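Local coordinates for protein putative N-acetylmuramoyl-L-alanine amidase,autolysin cwp6 (Peptoclostridium difficile, PDB 5J72) that probably hydrolyses the amide bond between N-acetylmuramic acid and L-alanine in bacterial peptidoglycan, and carries CWB2 repeats that anchor it to the cell wall, at residues P286-L289 with S294-Q297; Y312-S317 with K355-D360; Q327-K330 with G335-K338. All coordinates share one frame; numbering follows the deposited sequence.

Interaction 1 (P286-L289 with S294-Q297); sequences PIIL and SVPQ
Ile-288 and Leu-289 meet Val-295 and Pro-296 where the chain leaves strand 287-290 for helix 297-306, a worked example of a connection that touches its strand through a few atoms. Along 286-289, Pro-286 and Ile-287 face the flanking helices rather than 294-297: Pro-286 lies on Ala-249 of helix 241-253, while Ile-287 packs against Ile-276 and Ala-280 of helix 270-283. Ile-288 is the first residue to reach across. Its CG1 lies beside the backbone N (chi1 -70°), which puts the CG2 methyl anti to that N and turns it to Val-295, CG2 standing 4.3 Å from Val-295 CG1. The other branch folds off, and its end, CD1, stays 7.1 Å from the same Val-295 CG1. The touch is therefore methyl against methyl, a buried meeting of two small branches rather than of whole side chains.

The strand concerned belongs to the second CWB2 repeat and is an outermost member of a parallel four-stranded sheet with strand order 2-1-3-4, flanked by helices; 294-297 leads from it into helix 297-306. Val-295 also packs on Ile-324 and Ile-328 of helix 322-329. Leu-289 brings the backbones closest, its CA 7.2 Å from Val-295 CA, yet its CB points away from 294-297. Its carbonyl makes the contact: Leu-289 O lies 4.2 Å from CD of Pro-296, a van der Waals approach to the ring carbon next to the proline nitrogen. Leu-289 O also takes part in a weak hydrogen bond with His-242 ND1. Pro-296 itself holds the N-cap position of the helix that follows.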
loop_
_atom_site.group_PDB
_atom_site.type_symbol
_atom_site.label_atom_id
_atom_site.label_comp_id
_atom_site.label_asym_id
_atom_site.label_seq_id
_atom_site.Cartn_x
_atom_site.Cartn_y
_atom_site.Cartn_z
ATOM N N PRO A 286 -7.947 -9.384 13.949
ATOM C CA PRO A 286 -7.235 -10.350 13.114
ATOM C C PRO A 286 -7.491 -10.540 11.629
ATOM O O PRO A 286 -8.560 -10.273 11.101
ATOM C CB PRO A 286 -7.508 -11.676 13.827
ATOM C CG PRO A 286 -8.836 -11.477 14.519
ATOM C CD PRO A 286 -9.072 -9.986 14.696
ATOM N N ILE A 287 -6.442 -11.051 11.000
ATOM C CA ILE A 287 -6.511 -11.516 9.609
ATOM C C ILE A 287 -6.769 -13.033 9.751
ATOM O O ILE A 287 -6.009 -13.747 10.425
ATOM C CB ILE A 287 -5.187 -11.295 8.847
ATOM C CG1 ILE A 287 -4.914 -9.763 8.669
ATOM C CG2 ILE A 287 -5.276 -12.008 7.461
ATOM C CD1 ILE A 287 -3.409 -9.553 8.204
ATOM N N ILE A 288 -7.876 -13.498 9.163
ATOM C CA ILE A 288 -8.251 -14.902 9.274
ATOM C C ILE A 288 -7.961 -15.500 7.938
ATOM O O ILE A 288 -8.444 -15.012 6.907
ATOM C CB ILE A 288 -9.747 -14.988 9.626
ATOM C CG1 ILE A 288 -10.014 -14.493 11.087
ATOM C CG2 ILE A 288 -10.228 -16.463 9.427
ATOM C CD1 ILE A 288 -9.421 -15.422 12.203
ATOM N N LEU A 289 -7.143 -16.536 7.912
ATOM C CA LEU A 289 -6.834 -17.161 6.651
ATOM C C LEU A 289 -7.836 -18.317 6.327
ATOM O O LEU A 289 -8.155 -19.138 7.183
ATOM C CB LEU A 289 -5.391 -17.674 6.660
ATOM C CG LEU A 289 -4.371 -16.545 6.852
ATOM C CD1 LEU A 289 -2.918 -17.159 6.786
ATOM C CD2 LEU A 289 -4.540 -15.480 5.702
ATOM N N SER A 294 -14.490 -21.729 2.148
ATOM C CA SER A 294 -14.933 -21.723 3.542
ATOM C C SER A 294 -13.707 -21.498 4.468
ATOM O O SER A 294 -12.557 -21.708 4.037
ATOM C CB SER A 294 -15.537 -23.087 3.908
ATOM O OG SER A 294 -14.492 -24.057 3.803
ATOM N N VAL A 295 -13.961 -21.091 5.693
ATOM C CA VAL A 295 -12.841 -21.105 6.645
ATOM C C VAL A 295 -12.883 -22.561 7.228
ATOM O O VAL A 295 -13.959 -23.175 7.192
ATOM C CB VAL A 295 -13.035 -20.069 7.773
ATOM C CG1 VAL A 295 -13.164 -18.655 7.156
ATOM C CG2 VAL A 295 -14.285 -20.394 8.623
ATOM N N PRO A 296 -11.790 -23.134 7.757
ATOM C CA PRO A 296 -11.812 -24.505 8.332
ATOM C C PRO A 296 -12.796 -24.561 9.478
ATOM O O PRO A 296 -13.129 -23.534 10.088
ATOM C CB PRO A 296 -10.353 -24.706 8.792
ATOM C CG PRO A 296 -9.557 -23.759 7.869
ATOM C CD PRO A 296 -10.442 -22.550 7.803
ATOM N N GLN A 297 -13.247 -25.779 9.838
ATOM C CA GLN A 297 -14.258 -25.910 10.874
ATOM C C GLN A 297 -13.865 -25.329 12.207
ATOM O O GLN A 297 -14.698 -24.735 12.889
ATOM C CB GLN A 297 -14.601 -27.435 11.072
ATOM C CG GLN A 297 -15.825 -27.700 12.004
ATOM C CD GLN A 297 -17.137 -27.095 11.484
ATOM O OE1 GLN A 297 -17.472 -27.180 10.295
ATOM N NE2 GLN A 297 -17.903 -26.440 12.367
#

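Interaction 2 (Y312-S317 with K355-D360); sequences YYIGGS and KTFYPD
Tyr-312 and Phe-357 form a T-shaped aromatic pair, an instance of how two rings from separate elements settle at nearly a right angle. Their planes stand at 83° with centroids 5.3 Å apart. Phe-357 supplies the edge: its CZ lies 3.8 Å from Tyr-312 CD2, and its CE2 sits over the Tyr-312 face, displaced toward the rim. With Tyr-312 CG beside the backbone N (chi1 -68°), the ring turns one face to Phe-357.

The pair links strand 308-314, which belongs to the second CWB2 repeat, to the last turn of helix 346-357, which belongs to the third. It is thus a contact between repeats, and Val-341 and Ile-276 pack against Phe-357 beside it.

Aliphatic contact adds to the aromatic one. Ile-314 approaches obliquely from the opposite direction, its CD1 4.1 Å from Phe-357 CE1. Within the helix, Thr-356 CG2 rests 3.8 Å above the plane of the Phe-357 ring, over its centre. At the polar end of Tyr-312, the OH is hydrogen-bonded to Glu-310 on its own strand.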
loop_
_atom_site.group_PDB
_atom_site.type_symbol
_atom_site.label_atom_id
_atom_site.label_comp_id
_atom_site.label_asym_id
_atom_site.label_seq_id
_atom_site.Cartn_x
_atom_site.Cartn_y
_atom_site.Cartn_z
ATOM N N TYR A 312 -14.565 -8.720 6.363
ATOM C CA TYR A 312 -14.147 -8.176 5.077
ATOM C C TYR A 312 -13.450 -9.262 4.347
ATOM O O TYR A 312 -12.867 -10.121 4.976
ATOM C CB TYR A 312 -13.192 -6.984 5.243
ATOM C CG TYR A 312 -13.889 -5.798 5.843
ATOM C CD1 TYR A 312 -13.939 -5.624 7.221
ATOM C CD2 TYR A 312 -14.549 -4.867 5.035
ATOM C CE1 TYR A 312 -14.624 -4.562 7.792
ATOM C CE2 TYR A 312 -15.246 -3.794 5.602
ATOM C CZ TYR A 312 -15.278 -3.654 6.975
ATOM O OH TYR A 312 -15.978 -2.633 7.563
ATOM N N TYR A 313 -13.547 -9.273 3.015
ATOM C CA TYR A 313 -12.917 -10.303 2.181
ATOM C C TYR A 313 -11.908 -9.652 1.264
ATOM O O TYR A 313 -12.303 -8.864 0.387
ATOM C CB TYR A 313 -14.014 -11.012 1.332
ATOM C CG TYR A 313 -15.175 -11.448 2.190
ATOM C CD1 TYR A 313 -15.147 -12.670 2.873
ATOM C CD2 TYR A 313 -16.292 -10.635 2.354
ATOM C CE1 TYR A 313 -16.203 -13.052 3.693
ATOM C CE2 TYR A 313 -17.340 -11.010 3.177
ATOM C CZ TYR A 313 -17.290 -12.215 3.848
ATOM O OH TYR A 313 -18.308 -12.571 4.712
ATOM N N ILE A 314 -10.632 -9.986 1.396
ATOM C CA ILE A 314 -9.612 -9.367 0.574
ATOM C C ILE A 314 -9.212 -10.382 -0.466
ATOM O O ILE A 314 -8.607 -11.382 -0.114
ATOM C CB ILE A 314 -8.335 -8.959 1.431
ATOM C CG1 ILE A 314 -8.771 -8.198 2.716
ATOM C CG2 ILE A 314 -7.345 -8.093 0.587
ATOM C CD1 ILE A 314 -9.660 -6.929 2.489
ATOM N N GLY A 315 -9.537 -10.159 -1.725
ATOM C CA GLY A 315 -9.221 -11.160 -2.742
ATOM C C GLY A 315 -10.393 -11.269 -3.721
ATOM O O GLY A 315 -11.526 -10.983 -3.340
ATOM N N GLY A 316 -10.129 -11.679 -4.968
ATOM C CA GLY A 316 -11.202 -11.822 -5.957
ATOM C C GLY A 316 -11.937 -13.147 -5.785
ATOM O O GLY A 316 -11.656 -13.932 -4.873
ATOM N N SER A 317 -12.902 -13.392 -6.693
ATOM C CA SER A 317 -13.776 -14.576 -6.742
ATOM C C SER A 317 -13.025 -15.885 -6.808
ATOM O O SER A 317 -13.486 -16.892 -6.272
ATOM C CB SER A 317 -14.667 -14.492 -7.992
ATOM O OG SER A 317 -15.620 -13.512 -7.642
ATOM N N LYS A 355 -7.487 2.877 -1.018
ATOM C CA LYS A 355 -8.666 3.700 -1.285
ATOM C C LYS A 355 -9.818 3.407 -0.353
ATOM O O LYS A 355 -10.497 4.335 0.110
ATOM C CB LYS A 355 -9.073 3.468 -2.784
ATOM C CG LYS A 355 -10.438 4.023 -3.143
ATOM C CD LYS A 355 -10.932 3.331 -4.482
ATOM C CE LYS A 355 -11.346 1.899 -4.200
ATOM N NZ LYS A 355 -11.797 1.176 -5.427
ATOM N N THR A 356 -10.044 2.144 -0.031
ATOM C CA THR A 356 -11.187 1.797 0.803
ATOM C C THR A 356 -10.994 1.992 2.289
ATOM O O THR A 356 -11.900 2.508 2.962
ATOM C CB THR A 356 -11.437 0.302 0.584
ATOM O OG1 THR A 356 -11.730 0.107 -0.809
ATOM C CG2 THR A 356 -12.595 -0.270 1.453
ATOM N N PHE A 357 -9.851 1.580 2.806
ATOM C CA PHE A 357 -9.603 1.607 4.278
ATOM C C PHE A 357 -8.850 2.804 4.774
ATOM O O PHE A 357 -8.751 2.963 6.004
ATOM C CB PHE A 357 -8.849 0.294 4.674
ATOM C CG PHE A 357 -9.747 -0.918 4.434
ATOM C CD1 PHE A 357 -9.477 -1.806 3.430
ATOM C CD2 PHE A 357 -10.873 -1.144 5.219
ATOM C CE1 PHE A 357 -10.294 -2.910 3.197
ATOM C CE2 PHE A 357 -11.701 -2.252 4.984
ATOM C CZ PHE A 357 -11.400 -3.120 3.982
ATOM N N TYR A 358 -8.302 3.661 3.888
ATOM C CA TYR A 358 -7.611 4.890 4.290
ATOM C C TYR A 358 -8.269 6.027 3.389
ATOM O O TYR A 358 -7.591 6.633 2.557
ATOM C CB TYR A 358 -6.083 4.814 3.982
ATOM C CG TYR A 358 -5.419 3.773 4.862
ATOM C CD1 TYR A 358 -4.864 4.125 6.094
ATOM C CD2 TYR A 358 -5.414 2.421 4.499
ATOM C CE1 TYR A 358 -4.316 3.156 6.937
ATOM C CE2 TYR A 358 -4.868 1.448 5.339
ATOM C CZ TYR A 358 -4.312 1.825 6.548
ATOM O OH TYR A 358 -3.697 0.865 7.313
ATOM N N PRO A 359 -9.551 6.288 3.577
ATOM C CA PRO A 359 -10.316 7.279 2.829
ATOM C C PRO A 359 -9.873 8.721 3.010
ATOM O O PRO A 359 -10.138 9.531 2.135
ATOM C CB PRO A 359 -11.744 7.048 3.325
ATOM C CG PRO A 359 -11.574 6.612 4.693
ATOM C CD PRO A 359 -10.392 5.680 4.623
ATOM N N ASP A 360 -9.239 9.066 4.124
ATOM C CA ASP A 360 -8.839 10.447 4.307
ATOM C C ASP A 360 -7.960 10.951 3.173
ATOM O O ASP A 360 -7.100 10.228 2.671
ATOM C CB ASP A 360 -8.062 10.597 5.618
ATOM C CG ASP A 360 -8.874 10.403 6.898
ATOM O OD1 ASP A 360 -10.093 10.253 6.808
ATOM O OD2 ASP A 360 -8.268 10.392 7.986
#

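Interaction 3 (Q327-K330 with G335-K338); sequences QISK and GTSK. With CA (calcium ion), chain D.
Ser-329 presses on the backbone of Gly-335, and its short side chain illustrates how one carbon and one hydroxyl divide the work between a backbone and a water. The CA atoms of Ser-329 and Gly-335 are only 4.3 Å apart, Gly-335 bringing its bare backbone against the serine. The first side-chain atom, CB of Ser-329, meets Gly-335 O at 3.4 Å, a plain van der Waals contact with the carbonyl. The next bond carries OG anti to the backbone N (chi1 -173°). In that position OG passes the CG2 methyl of Thr-336 at 4.0 Å and ends on a water, 2.8 Å from OG. This water also accepts a hydrogen bond from Gly-335 N, 2.9 Å away, so it bridges the serine tip to the start of the strand.

The arrangement lies in a beta-alpha-beta unit made of strand 308-314, helix 322-329 and strand 334-341, at the turn where the helix gives way to the last strand. The same turn binds a calcium ion: Ser-329 O coordinates it at 2.5 Å, joined by Ala-332 O and a second water. One serine thus uses its carbonyl for the metal and its hydroxyl for the bridging water. Past the contact, Thr-336 OG1 accepts from Lys-338 N at 3.3 Å (N-H...O angle 152°), an ST turn that ties the hydroxyl to the 3-10 turn that begins at Ser-337.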
loop_
_atom_site.group_PDB
_atom_site.type_symbol
_atom_site.label_atom_id
_atom_site.label_comp_id
_atom_site.label_asym_id
_atom_site.label_seq_id
_atom_site.Cartn_x
_atom_site.Cartn_y
_atom_site.Cartn_z
ATOM N N GLN A 327 -21.087 -18.253 3.989
ATOM C CA GLN A 327 -20.765 -18.872 5.293
ATOM C C GLN A 327 -20.562 -17.816 6.370
ATOM O O GLN A 327 -21.191 -17.879 7.430
ATOM C CB GLN A 327 -19.483 -19.663 5.171
ATOM C CG GLN A 327 -19.112 -20.362 6.478
ATOM C CD GLN A 327 -17.749 -21.045 6.375
ATOM O OE1 GLN A 327 -16.773 -20.460 5.912
ATOM N NE2 GLN A 327 -17.617 -22.282 6.870
ATOM N N ILE A 328 -19.708 -16.815 6.068
ATOM C CA ILE A 328 -19.373 -15.802 7.065
ATOM C C ILE A 328 -20.451 -14.766 7.232
ATOM O O ILE A 328 -20.708 -14.286 8.352
ATOM C CB ILE A 328 -18.007 -15.172 6.680
ATOM C CG1 ILE A 328 -16.927 -16.273 6.663
ATOM C CG2 ILE A 328 -17.688 -14.015 7.688
ATOM C CD1 ILE A 328 -16.826 -17.027 8.035
ATOM N N SER A 329 -21.112 -14.386 6.132
ATOM C CA SER A 329 -22.208 -13.452 6.248
ATOM C C SER A 329 -23.240 -13.954 7.255
ATOM O O SER A 329 -23.890 -13.145 7.914
ATOM C CB SER A 329 -22.921 -13.303 4.893
ATOM O OG SER A 329 -23.880 -12.259 4.984
ATOM N N LYS A 330 -23.436 -15.273 7.343
ATOM C CA LYS A 330 -24.440 -15.855 8.275
ATOM C C LYS A 330 -24.028 -15.724 9.744
ATOM O O LYS A 330 -24.900 -15.763 10.633
ATOM C CB LYS A 330 -24.638 -17.323 7.921
ATOM C CG LYS A 330 -25.474 -17.444 6.667
ATOM C CD LYS A 330 -25.716 -18.868 6.252
ATOM C CE LYS A 330 -26.671 -18.812 5.084
ATOM N NZ LYS A 330 -26.469 -19.955 4.181
ATOM N N GLY A 335 -21.291 -8.795 6.900
ATOM C CA GLY A 335 -20.294 -9.598 6.189
ATOM C C GLY A 335 -20.738 -9.955 4.787
ATOM O O GLY A 335 -20.461 -11.045 4.325
ATOM N N THR A 336 -21.466 -9.039 4.097
ATOM C CA THR A 336 -21.914 -9.337 2.731
ATOM C C THR A 336 -20.814 -9.049 1.736
ATOM O O THR A 336 -19.750 -8.528 2.110
ATOM C CB THR A 336 -23.146 -8.490 2.355
ATOM O OG1 THR A 336 -22.742 -7.142 2.146
ATOM C CG2 THR A 336 -24.239 -8.537 3.464
ATOM N N SER A 337 -21.086 -9.345 0.459
ATOM C CA SER A 337 -20.129 -9.159 -0.629
ATOM C C SER A 337 -19.770 -7.746 -0.811
ATOM O O SER A 337 -18.779 -7.445 -1.492
ATOM C CB SER A 337 -20.696 -9.751 -1.931
ATOM O OG SER A 337 -21.883 -9.047 -2.275
ATOM N N LYS A 338 -20.538 -6.831 -0.245
ATOM C CA LYS A 338 -20.198 -5.413 -0.322
ATOM C C LYS A 338 -18.798 -5.166 0.357
ATOM O O LYS A 338 -18.128 -4.165 0.109
ATOM C CB LYS A 338 -21.247 -4.623 0.447
ATOM C CG LYS A 338 -21.235 -3.145 0.106
ATOM C CD LYS A 338 -20.790 -2.284 1.301
ATOM C CE LYS A 338 -20.287 -0.923 0.841
ATOM N NZ LYS A 338 -19.060 -0.489 1.572
HETATM CA CA CA D . -25.358 -12.090 9.562
HETATM O O HOH W 1 -23.858 -10.073 6.662
HETATM O O HOH W 2 -26.052 -10.172 8.786
#

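Followed from the N terminus, the chain first closes a small loop at interaction 1, between an outermost strand and the next helix. That loop is complete before interaction 2 opens. Interaction 2 spans the longest interval, from strand 308-314 to the end of helix 346-357, and interaction 3 nests inside it, closing the helix-to-strand turn near the calcium ion. All three reach one parallel sheet. Interactions 1 and 3 touch through a probable hydrogen bond from Val-295 N to Gln-327 OE1 (2.9 Å). Interactions 2 and 3 meet where Tyr-313 OH lies 2.7 Å from Gly-335 O, a probable hydrogen bond between neighbouring strands. Interactions 1 and 2 do not touch.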